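Long-range contacts in transcriptional regulator (Vibrio vulnificus, PDB 4IVN), which binds the sugar phosphate ManNAc-6P and probably represses transcription of the nan operon for sialic acid catabolism: residues L11-M15 / A26-L30; N6-R10 / A73-L78. The contacts are given in a common frame with arbitrary orientation. Residue numbers count along the deposited sequence, not the author numbering.

From the N terminus, the chain begins with helix 7-13, which serves both contacts. Its start, within 6-10, belongs to contact 2, and its last turn together with the exit from the helix, 11-15, belongs to contact 1. Ten residues later the chain returns as 26-30 on helix 20-36, closing the short loop of contact 1. Contact 2 closes much later, after 62 intervening residues, when 73-78 on helix 67-78 meets 6-10, so contact 1 is nested inside it. Their centres lie about 11 Å apart and they touch directly, Leu-30 CD2 to Leu-8 O at 3.7 Å. Together they tie the first, second and last helices of the rpiR-family helix-turn-helix region into one bundle.

Contact 1 (L11-M15 / A26-L30); sequences LRSNM and ADYIL
The first two helices of the rpiR-family helix-turn-helix region, joined by a short connection, pack here through apolar side chains. Residues 11-13 end a helix; Asn-14 (phi/psi -79/16°) leaves helical geometry, and the turn brings Met-15 back against the partner. Residues 26-30 are continuous helix, with Leu-30 N hydrogen-bonded to Ala-26 O at 3.0 Å. The register sets Leu-11 CA 6.8 Å from Ala-26 CA and Arg-12 CA 7.5 Å from Leu-30 CA. Ala-26 CB lies 3.7 Å from both Leu-11 CD1 (Leu-11 t, p) and Met-15 SD; its methyl is met by both longer side chains. Asp-27 points CA-to-CB away, yet its OD1 reaches 3.7 Å from Met-15 CE (Met-15 rotamer p, t, m). Ile-29 CG2 meets Leu-11 CD2 at 3.9 Å. Leu-30 (m, t) inserts between its partners: CG to Leu-11 CG 4.1 Å, CD1 to Met-15 SD 3.8 Å, CD2 to Arg-12 CG 3.6 Å. Helix 20-36 also packs on helix 41-48, where Ile-29 and Tyr-28 both touch Leu-44.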
loop_
_atom_site.group_PDB
_atom_site.type_symbol
_atom_site.label_atom_id
_atom_site.label_comp_id
_atom_site.label_asym_id
_atom_site.label_seq_id
_atom_site.Cartn_x
_atom_site.Cartn_y
_atom_site.Cartn_z
ATOM N N LEU A 11 -26.055 0.292 29.008
ATOM C CA LEU A 11 -26.252 1.733 28.721
ATOM C C LEU A 11 -27.703 2.106 29.010
ATOM O O LEU A 11 -27.995 3.050 29.767
ATOM C CB LEU A 11 -25.863 2.098 27.279
ATOM C CG LEU A 11 -25.639 3.554 26.781
ATOM C CD1 LEU A 11 -24.854 4.473 27.716
ATOM C CD2 LEU A 11 -24.967 3.536 25.408
ATOM N N ARG A 12 -28.598 1.372 28.380
ATOM C CA ARG A 12 -30.028 1.482 28.651
ATOM C C ARG A 12 -30.437 1.550 30.152
ATOM O O ARG A 12 -31.078 2.515 30.595
ATOM C CB ARG A 12 -30.742 0.310 27.984
ATOM C CG ARG A 12 -31.210 0.601 26.583
ATOM C CD ARG A 12 -32.322 1.639 26.617
ATOM N NE ARG A 12 -33.011 1.690 27.908
ATOM C CZ ARG A 12 -34.116 2.402 28.150
ATOM N NH1 ARG A 12 -34.678 3.123 27.184
ATOM N NH2 ARG A 12 -34.671 2.386 29.358
ATOM N N SER A 13 -30.089 0.511 30.909
ATOM C CA SER A 13 -30.602 0.375 32.260
ATOM C C SER A 13 -29.822 1.260 33.214
ATOM O O SER A 13 -30.422 1.960 34.015
ATOM C CB SER A 13 -30.682 -1.096 32.730
ATOM O OG SER A 13 -29.503 -1.830 32.447
ATOM N N ASN A 14 -28.498 1.298 33.096
ATOM C CA ASN A 14 -27.712 2.076 34.062
ATOM C C ASN A 14 -27.717 3.580 33.761
ATOM O O ASN A 14 -26.889 4.332 34.315
ATOM C CB ASN A 14 -26.253 1.567 34.236
ATOM C CG ASN A 14 -26.115 0.053 34.110
ATOM O OD1 ASN A 14 -27.087 -0.716 34.215
ATOM N ND2 ASN A 14 -24.881 -0.384 33.860
ATOM N N MET A 15 -28.642 4.029 32.914
ATOM C CA MET A 15 -28.673 5.451 32.584
ATOM C C MET A 15 -29.640 6.323 33.385
ATOM O O MET A 15 -29.614 7.562 33.270
ATOM C CB MET A 15 -28.766 5.693 31.067
ATOM C CG MET A 15 -30.138 5.644 30.417
ATOM S SD MET A 15 -29.969 6.270 28.716
ATOM C CE MET A 15 -30.240 8.033 28.958
ATOM N N ALA A 26 -25.828 9.401 26.022
ATOM C CA ALA A 26 -26.254 8.007 26.119
ATOM C C ALA A 26 -27.331 7.779 25.045
ATOM O O ALA A 26 -27.275 6.804 24.287
ATOM C CB ALA A 26 -26.725 7.661 27.546
ATOM N N ASP A 27 -28.235 8.737 24.892
ATOM C CA ASP A 27 -29.377 8.594 23.935
ATOM C C ASP A 27 -28.953 8.554 22.462
ATOM O O ASP A 27 -29.498 7.744 21.660
ATOM C CB ASP A 27 -30.414 9.701 24.105
ATOM C CG ASP A 27 -31.396 9.421 25.218
ATOM O OD1 ASP A 27 -31.615 8.239 25.541
ATOM O OD2 ASP A 27 -31.978 10.379 25.775
ATOM N N TYR A 28 -28.038 9.453 22.110
ATOM C CA TYR A 28 -27.468 9.473 20.764
ATOM C C TYR A 28 -26.800 8.129 20.452
ATOM O O TYR A 28 -26.983 7.588 19.368
ATOM C CB TYR A 28 -26.496 10.642 20.546
ATOM C CG TYR A 28 -25.893 10.695 19.160
ATOM C CD1 TYR A 28 -26.415 11.540 18.172
ATOM C CD2 TYR A 28 -24.757 9.909 18.821
ATOM C CE1 TYR A 28 -25.858 11.569 16.872
ATOM C CE2 TYR A 28 -24.201 9.958 17.539
ATOM C CZ TYR A 28 -24.757 10.789 16.576
ATOM O OH TYR A 28 -24.209 10.799 15.310
ATOM N N ILE A 29 -26.042 7.571 21.392
ATOM C CA ILE A 29 -25.385 6.320 21.123
ATOM C C ILE A 29 -26.387 5.173 20.959
ATOM O O ILE A 29 -26.219 4.321 20.067
ATOM C CB ILE A 29 -24.368 5.972 22.240
ATOM C CG1 ILE A 29 -23.273 7.051 22.300
ATOM C CG2 ILE A 29 -23.686 4.666 21.891
ATOM C CD1 ILE A 29 -22.365 7.027 23.537
ATOM N N LEU A 30 -27.381 5.109 21.848
ATOM C CA LEU A 30 -28.389 4.038 21.846
ATOM C C LEU A 30 -29.149 4.048 20.515
ATOM O O LEU A 30 -29.622 2.986 20.053
ATOM C CB LEU A 30 -29.399 4.180 23.022
ATOM C CG LEU A 30 -28.972 3.673 24.410
ATOM C CD1 LEU A 30 -29.912 4.181 25.545
ATOM C CD2 LEU A 30 -28.860 2.155 24.403
#

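Contact 2 (N6-R10 / A73-L78); sequences NLLVR and ALAVDL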
loop_
_atom_site.group_PDB
_atom_site.type_symbol
_atom_site.label_atom_id
_atom_site.label_comp_id
_atom_site.label_asym_id
_atom_site.label_seq_id
_atom_site.Cartn_x
_atom_site.Cartn_y
_atom_site.Cartn_z
ATOM N N ASN A 6 -25.465 -5.740 25.436
ATOM C CA ASN A 6 -24.729 -5.899 26.741
ATOM C C ASN A 6 -24.039 -4.658 27.346
ATOM O O ASN A 6 -24.497 -4.163 28.395
ATOM C CB ASN A 6 -23.766 -7.082 26.726
ATOM C CG ASN A 6 -23.497 -7.594 28.119
ATOM O OD1 ASN A 6 -23.839 -8.724 28.442
ATOM N ND2 ASN A 6 -22.931 -6.741 28.973
ATOM N N LEU A 7 -22.946 -4.172 26.731
ATOM C CA LEU A 7 -22.662 -2.743 26.839
ATOM C C LEU A 7 -23.947 -1.965 26.443
ATOM O O LEU A 7 -24.292 -0.956 27.091
ATOM C CB LEU A 7 -21.501 -2.264 25.950
ATOM C CG LEU A 7 -21.318 -0.740 25.883
ATOM C CD1 LEU A 7 -19.983 -0.376 25.262
ATOM C CD2 LEU A 7 -22.408 -0.104 25.040
ATOM N N LEU A 8 -24.652 -2.406 25.394
ATOM C CA LEU A 8 -25.874 -1.674 25.012
ATOM C C LEU A 8 -27.022 -1.819 26.026
ATOM O O LEU A 8 -27.732 -0.836 26.335
ATOM C CB LEU A 8 -26.341 -1.994 23.589
ATOM C CG LEU A 8 -25.483 -1.375 22.473
ATOM C CD1 LEU A 8 -25.877 -1.973 21.135
ATOM C CD2 LEU A 8 -25.605 0.143 22.455
ATOM N N VAL A 9 -27.182 -3.026 26.563
ATOM C CA VAL A 9 -28.137 -3.228 27.672
ATOM C C VAL A 9 -27.717 -2.402 28.897
ATOM O O VAL A 9 -28.575 -1.782 29.537
ATOM C CB VAL A 9 -28.317 -4.724 28.093
ATOM C CG1 VAL A 9 -29.298 -4.852 29.310
ATOM C CG2 VAL A 9 -28.724 -5.566 26.879
ATOM N N ARG A 10 -26.414 -2.381 29.220
ATOM C CA ARG A 10 -25.969 -1.668 30.413
ATOM C C ARG A 10 -26.213 -0.208 30.243
ATOM O O ARG A 10 -26.648 0.440 31.208
ATOM C CB ARG A 10 -24.555 -2.027 30.865
ATOM C CG ARG A 10 -24.471 -3.454 31.418
ATOM C CD ARG A 10 -23.203 -3.723 32.219
ATOM N NE ARG A 10 -22.033 -3.273 31.473
ATOM C CZ ARG A 10 -21.564 -2.022 31.493
ATOM N NH1 ARG A 10 -22.147 -1.084 32.238
ATOM N NH2 ARG A 10 -20.517 -1.703 30.755
ATOM N N ALA A 73 -15.636 -2.018 22.753
ATOM C CA ALA A 73 -16.711 -2.896 23.314
ATOM C C ALA A 73 -17.979 -2.743 22.515
ATOM O O ALA A 73 -18.749 -3.728 22.299
ATOM C CB ALA A 73 -17.000 -2.545 24.762
ATOM N N LEU A 74 -18.249 -1.510 22.116
ATOM C CA LEU A 74 -19.453 -1.294 21.335
ATOM C C LEU A 74 -19.459 -2.183 20.084
ATOM O O LEU A 74 -20.476 -2.890 19.790
ATOM C CB LEU A 74 -19.602 0.190 20.971
ATOM C CG LEU A 74 -20.773 0.482 20.027
ATOM C CD1 LEU A 74 -22.138 0.122 20.699
ATOM C CD2 LEU A 74 -20.806 1.941 19.634
ATOM N N ALA A 75 -18.338 -2.161 19.334
ATOM C CA ALA A 75 -18.293 -2.862 18.032
ATOM C C ALA A 75 -18.419 -4.375 18.280
ATOM O O ALA A 75 -19.083 -5.089 17.540
ATOM C CB ALA A 75 -16.993 -2.495 17.229
ATOM N N VAL A 76 -17.787 -4.857 19.350
ATOM C CA VAL A 76 -17.833 -6.275 19.689
ATOM C C VAL A 76 -19.264 -6.635 20.082
ATOM O O VAL A 76 -19.761 -7.685 19.639
ATOM C CB VAL A 76 -16.861 -6.623 20.821
ATOM C CG1 VAL A 76 -17.055 -8.075 21.311
ATOM C CG2 VAL A 76 -15.431 -6.430 20.336
ATOM N N ASP A 77 -19.943 -5.733 20.828
ATOM C CA ASP A 77 -21.302 -5.977 21.334
ATOM C C ASP A 77 -22.273 -6.040 20.125
ATOM O O ASP A 77 -23.124 -6.969 20.025
ATOM C CB ASP A 77 -21.704 -4.899 22.358
ATOM C CG ASP A 77 -22.835 -5.332 23.300
ATOM O OD1 ASP A 77 -22.928 -6.549 23.663
ATOM O OD2 ASP A 77 -23.633 -4.423 23.700
ATOM N N LEU A 78 -22.116 -5.120 19.174
ATOM C CA LEU A 78 -22.928 -5.136 17.945
ATOM C C LEU A 78 -22.707 -6.398 17.115
ATOM O O LEU A 78 -23.618 -6.898 16.466
ATOM C CB LEU A 78 -22.630 -3.891 17.110
ATOM C CG LEU A 78 -23.249 -2.575 17.640
ATOM C CD1 LEU A 78 -22.808 -1.393 16.808
ATOM C CD2 LEU A 78 -24.763 -2.646 17.663
#
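Within the helix-turn-helix domain of the rpiR family, the N-terminal turn of helix 7-13 docks on the C-terminal part of helix 67-78 around one carboxylate. The amides at the start of a helix have no preceding carbonyls to bond to, and Asp-77 supplies an acceptor from the other helix. Its OD2 takes two hydrogen bonds, from Asn-6 N at 2.8 Å and from Leu-8 N at 2.8 Å, the latter nearly straight with an N-H...O angle of 167°. Asn-6 N, on the first modelled residue, also makes a weak bond to Asp-77 OD1 at 3.2 Å. Leu-7 N is close to Asp-77 OD2, 3.1 Å, but the angle is too poor for bonding. Further along, Arg-10 N returns to ordinary helical pairing with Asn-6 O (2.7 Å), and Asp-77 N is satisfied by Ala-73 O (2.8 Å). The guanidinium of Arg-10 turns to the carbonyl of Met-62, hydrogen-bonding through NH2. Leucines pack beside the polar cluster: Leu-7 CD1 lies 3.7 Å from Ala-73 CB, while Leu-8 and Leu-74 both also touch Ala-33, so helix 20-36 packs against both helices here. Leu-8 spans one turn of the partner helix: its CD2 lies 3.9 Å from Leu-74 CD1 and its CD1 3.7 Å from Leu-78 CD2.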